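Local coordinates for protein glucose-6-phosphate isomerase (Chlamydia trachomatis D/UW-3/CX, PDB 6OTU) that catalyses the reversible isomerization of glucose 6-phosphate to fructose 6-phosphate, at residues V279-G282 with F283-Y287; K479-F482 with Q483-W487. All blocks are in the same frame, centred on the assembly; numbering follows the deposited sequence.

Interaction 1: residues V279-G282 with F283-Y287; sequences VVLG and FAFGY
The ring of F285 meets L281, one helical turn earlier, at the corner formed by CE2, which lies 4.0 Å from CD2 of L281. The carbonyl oxygen of L281 approaches the same ring at a slant, 3.5 Å from CD2 of F285, while the methyl of the neighbouring A284 sits over the centre of one face. With CG of F285 opposite its own carbonyl carbon and beside the backbone N (chi1 -43°), the ring is folded back along the helix toward L281. Y168, from helix 162-172, also meets this ring.

The contact illustrates how a helix is finished. Bonds between residues four apart run down the last turn of helix 275-285, and that from F285 N to L281 O, 3.0 Å long, is nearly collinear with the carbonyl. The next, G286 N to G282 O, is 2.7 Å but weak, bent to 129°. At G286 the backbone leaves helical geometry with positive phi, a conformation suited to glycine, and the same residue is the N-cap of helix 287-303. The helix flanks the five-stranded parallel sheet of a SIS-type domain: V280 and F283 both rest on L152 of strand 151-155. F283, its CG anti to the backbone N (chi1 176°), aims its ring away from the turn, while F283 O accepts a hydrogen bond from R146 of helix 122-148.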
loop_
_atom_site.group_PDB
_atom_site.type_symbol
_atom_site.label_atom_id
_atom_site.label_comp_id
_atom_site.label_asym_id
_atom_site.label_seq_id
_atom_site.Cartn_x
_atom_site.Cartn_y
_atom_site.Cartn_z
ATOM N N VAL A 279 -15.956 9.931 17.252
ATOM C CA VAL A 279 -15.763 9.274 18.545
ATOM C C VAL A 279 -14.282 8.985 18.789
ATOM O O VAL A 279 -13.714 9.393 19.807
ATOM C CB VAL A 279 -16.611 7.992 18.640
ATOM C CG1 VAL A 279 -16.256 7.240 19.902
ATOM C CG2 VAL A 279 -18.097 8.326 18.611
ATOM N N VAL A 280 -13.636 8.271 17.867
ATOM C CA VAL A 280 -12.250 7.883 18.112
ATOM C C VAL A 280 -11.349 9.110 18.155
ATOM O O VAL A 280 -10.487 9.230 19.035
ATOM C CB VAL A 280 -11.774 6.851 17.069
ATOM C CG1 VAL A 280 -11.828 7.411 15.654
ATOM C CG2 VAL A 280 -10.365 6.369 17.420
ATOM N N LEU A 281 -11.544 10.051 17.227
ATOM C CA LEU A 281 -10.728 11.261 17.225
ATOM C C LEU A 281 -10.992 12.089 18.471
ATOM O O LEU A 281 -10.054 12.561 19.124
ATOM C CB LEU A 281 -10.999 12.084 15.965
ATOM C CG LEU A 281 -10.649 11.419 14.623
ATOM C CD1 LEU A 281 -11.097 12.294 13.458
ATOM C CD2 LEU A 281 -9.170 11.102 14.519
ATOM N N GLY A 282 -12.267 12.275 18.822
ATOM C CA GLY A 282 -12.587 13.039 20.018
ATOM C C GLY A 282 -12.003 12.441 21.287
ATOM O O GLY A 282 -11.499 13.164 22.150
ATOM N N PHE A 283 -12.045 11.112 21.413
ATOM C CA PHE A 283 -11.484 10.461 22.594
ATOM C C PHE A 283 -9.966 10.599 22.634
ATOM O O PHE A 283 -9.388 10.892 23.690
ATOM C CB PHE A 283 -11.898 8.989 22.615
ATOM C CG PHE A 283 -11.307 8.196 23.746
ATOM C CD1 PHE A 283 -11.935 8.145 24.981
ATOM C CD2 PHE A 283 -10.133 7.473 23.569
ATOM C CE1 PHE A 283 -11.392 7.399 26.027
ATOM C CE2 PHE A 283 -9.595 6.729 24.606
ATOM C CZ PHE A 283 -10.225 6.692 25.838
ATOM N N ALA A 284 -9.303 10.377 21.497
ATOM C CA ALA A 284 -7.849 10.474 21.454
ATOM C C ALA A 284 -7.384 11.869 21.836
ATOM O O ALA A 284 -6.583 12.038 22.759
ATOM C CB ALA A 284 -7.330 10.105 20.059
ATOM N N PHE A 285 -7.897 12.885 21.149
ATOM C CA PHE A 285 -7.314 14.214 21.195
ATOM C C PHE A 285 -8.206 15.269 21.826
ATOM O O PHE A 285 -7.798 16.436 21.880
ATOM C CB PHE A 285 -6.925 14.649 19.774
ATOM C CG PHE A 285 -6.255 13.560 18.974
ATOM C CD1 PHE A 285 -5.028 13.049 19.370
ATOM C CD2 PHE A 285 -6.844 13.048 17.829
ATOM C CE1 PHE A 285 -4.410 12.048 18.644
ATOM C CE2 PHE A 285 -6.219 12.055 17.095
ATOM C CZ PHE A 285 -5.002 11.557 17.506
ATOM N N GLY A 286 -9.399 14.910 22.295
ATOM C CA GLY A 286 -10.321 15.889 22.870
ATOM C C GLY A 286 -11.225 16.523 21.828
ATOM O O GLY A 286 -10.893 16.614 20.644
ATOM N N TYR A 287 -12.394 16.991 22.296
ATOM C CA TYR A 287 -13.443 17.502 21.410
ATOM C C TYR A 287 -12.943 18.604 20.479
ATOM O O TYR A 287 -13.180 18.561 19.264
ATOM C CB TYR A 287 -14.612 18.022 22.245
ATOM C CG TYR A 287 -15.772 18.575 21.442
ATOM C CD1 TYR A 287 -16.616 17.731 20.748
ATOM C CD2 TYR A 287 -16.039 19.943 21.403
ATOM C CE1 TYR A 287 -17.695 18.228 20.026
ATOM C CE2 TYR A 287 -17.118 20.451 20.681
ATOM C CZ TYR A 287 -17.941 19.582 19.992
ATOM O OH TYR A 287 -19.016 20.046 19.262
#

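Interaction 2: residues K479-F482 with Q483-W487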
loop_
_atom_site.group_PDB
_atom_site.type_symbol
_atom_site.label_atom_id
_atom_site.label_comp_id
_atom_site.label_asym_id
_atom_site.label_seq_id
_atom_site.Cartn_x
_atom_site.Cartn_y
_atom_site.Cartn_z
ATOM N N LYS A 479 -11.888 15.976 -5.143
ATOM C CA LYS A 479 -11.176 15.520 -6.333
ATOM C C LYS A 479 -11.892 14.341 -6.979
ATOM O O LYS A 479 -12.168 14.350 -8.182
ATOM C CB LYS A 479 -9.736 15.120 -5.998
ATOM C CG LYS A 479 -9.057 14.469 -7.197
ATOM C CD LYS A 479 -7.749 13.798 -6.864
ATOM C CE LYS A 479 -7.023 13.427 -8.144
ATOM N NZ LYS A 479 -5.925 12.478 -7.871
ATOM N N PHE A 480 -12.197 13.312 -6.189
ATOM C CA PHE A 480 -12.807 12.112 -6.754
ATOM C C PHE A 480 -14.234 12.389 -7.218
ATOM O O PHE A 480 -14.665 11.873 -8.257
ATOM C CB PHE A 480 -12.757 10.981 -5.727
ATOM C CG PHE A 480 -11.351 10.610 -5.317
ATOM C CD1 PHE A 480 -10.355 10.455 -6.268
ATOM C CD2 PHE A 480 -11.023 10.425 -3.985
ATOM C CE1 PHE A 480 -9.047 10.121 -5.894
ATOM C CE2 PHE A 480 -9.717 10.086 -3.606
ATOM C CZ PHE A 480 -8.739 9.934 -4.555
ATOM N N ALA A 481 -14.968 13.221 -6.470
ATOM C CA ALA A 481 -16.307 13.627 -6.890
ATOM C C ALA A 481 -16.272 14.373 -8.217
ATOM O O ALA A 481 -17.110 14.138 -9.096
ATOM C CB ALA A 481 -16.961 14.497 -5.807
ATOM N N PHE A 482 -15.318 15.299 -8.374
ATOM C CA PHE A 482 -15.226 16.035 -9.626
ATOM C C PHE A 482 -14.889 15.089 -10.775
ATOM O O PHE A 482 -15.440 15.221 -11.874
ATOM C CB PHE A 482 -14.197 17.162 -9.516
ATOM C CG PHE A 482 -14.734 18.455 -8.912
ATOM C CD1 PHE A 482 -15.905 19.034 -9.381
ATOM C CD2 PHE A 482 -14.036 19.103 -7.891
ATOM C CE1 PHE A 482 -16.388 20.222 -8.842
ATOM C CE2 PHE A 482 -14.514 20.297 -7.348
ATOM C CZ PHE A 482 -15.688 20.855 -7.825
ATOM N N GLN A 483 -14.014 14.108 -10.533
ATOM C CA GLN A 483 -13.702 13.149 -11.594
ATOM C C GLN A 483 -14.936 12.324 -11.960
ATOM O O GLN A 483 -15.225 12.120 -13.146
ATOM C CB GLN A 483 -12.530 12.252 -11.181
ATOM C CG GLN A 483 -11.238 13.022 -10.921
ATOM C CD GLN A 483 -9.988 12.160 -10.822
ATOM O OE1 GLN A 483 -8.912 12.561 -11.285
ATOM N NE2 GLN A 483 -10.109 10.988 -10.212
ATOM N N GLY A 484 -15.691 11.867 -10.960
ATOM C CA GLY A 484 -16.931 11.164 -11.253
ATOM C C GLY A 484 -17.932 12.025 -12.007
ATOM O O GLY A 484 -18.588 11.549 -12.940
ATOM N N PHE A 485 -18.074 13.306 -11.607
ATOM C CA PHE A 485 -18.987 14.221 -12.301
ATOM C C PHE A 485 -18.571 14.411 -13.748
ATOM O O PHE A 485 -19.420 14.539 -14.643
ATOM C CB PHE A 485 -19.022 15.590 -11.611
ATOM C CG PHE A 485 -19.613 15.574 -10.235
ATOM C CD1 PHE A 485 -20.610 14.677 -9.902
ATOM C CD2 PHE A 485 -19.179 16.478 -9.275
ATOM C CE1 PHE A 485 -21.159 14.671 -8.639
ATOM C CE2 PHE A 485 -19.720 16.475 -8.005
ATOM C CZ PHE A 485 -20.717 15.570 -7.684
ATOM N N CYS A 486 -17.262 14.432 -13.989
ATOM C CA CYS A 486 -16.744 14.615 -15.335
ATOM C C CYS A 486 -16.977 13.358 -16.179
ATOM O O CYS A 486 -17.522 13.440 -17.288
ATOM C CB CYS A 486 -15.261 14.973 -15.264
ATOM S SG CYS A 486 -14.520 15.365 -16.844
ATOM N N TRP A 487 -16.590 12.187 -15.654
ATOM C CA TRP A 487 -16.885 10.915 -16.314
ATOM C C TRP A 487 -18.385 10.663 -16.475
ATOM O O TRP A 487 -18.789 9.933 -17.389
ATOM C CB TRP A 487 -16.241 9.770 -15.534
ATOM C CG TRP A 487 -14.758 9.781 -15.676
ATOM C CD1 TRP A 487 -14.053 10.138 -16.791
ATOM C CD2 TRP A 487 -13.788 9.465 -14.674
ATOM N NE1 TRP A 487 -12.711 10.048 -16.553
ATOM C CE2 TRP A 487 -12.513 9.638 -15.262
ATOM C CE3 TRP A 487 -13.870 9.033 -13.342
ATOM C CZ2 TRP A 487 -11.326 9.396 -14.566
ATOM C CZ3 TRP A 487 -12.699 8.800 -12.650
ATOM C CH2 TRP A 487 -11.438 8.983 -13.262
#
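F485 lays one face of its ring over the carbonyl of A481, whose O is 3.1 Å from CG of F485 and offset toward the rim. This is an i to i+4 contact in the last turns of helix 466-487, and the backbone is hydrogen-bonded over the same four-residue step, from F485 N to A481 O at 2.8 Å. The A481 methyl adds an apolar touch, CB to CE2 of F485 at 4.0 Å. F482 meets the ring from another direction, its CD1 lying 4.2 Å from CD2 of F485, and the two side chains cross obliquely.

On a different flank, Q483 lies alongside F480, its amide plane turned 58° from the phenyl ring and its end near the ring edge. CG of Q483, anti to the carbonyl carbon (chi1 -61°), passes 3.2 Å from K479 O. K479 runs out extended, and its NZ forms a salt bridge with E402 on strand 401-406.

Outward again, L80 of helix 80-89 touches both F482 and F485, and helix 313-327 lies against F482 and Q483. F480 packs on C352 of helix 345-357, with its side chain about 9 Å from that of the probable proton donor E355. N357 of that helix donates from ND2 to F480 O, which also accepts from G484 N. Within 483-487 itself, the W487 indole sets one face over Q483 O, and its NE1 hydrogen-bonds to OD1 of N326.

How the interactions relate
Interactions 1 and 2 show the same principle, the C-terminal turns of a helix held by bonds between residues four apart, in two places on opposite sides of the chain's centre. Their centres are about 31 Å apart and their nearest atoms about 17 Å, so neither touches the other. Both are largely buried, but interaction 1 is partly exposed where its helix gives out at a glycine, whereas every touching residue of interaction 2 is buried. The first is mainly apolar, beside the five-stranded parallel sheet and away from the annotated sites. The second is richer in polar groups: it combines phenylalanines with a charged link to the six-stranded sheet and borders the helix bearing the glutamate that is probably the proton donor.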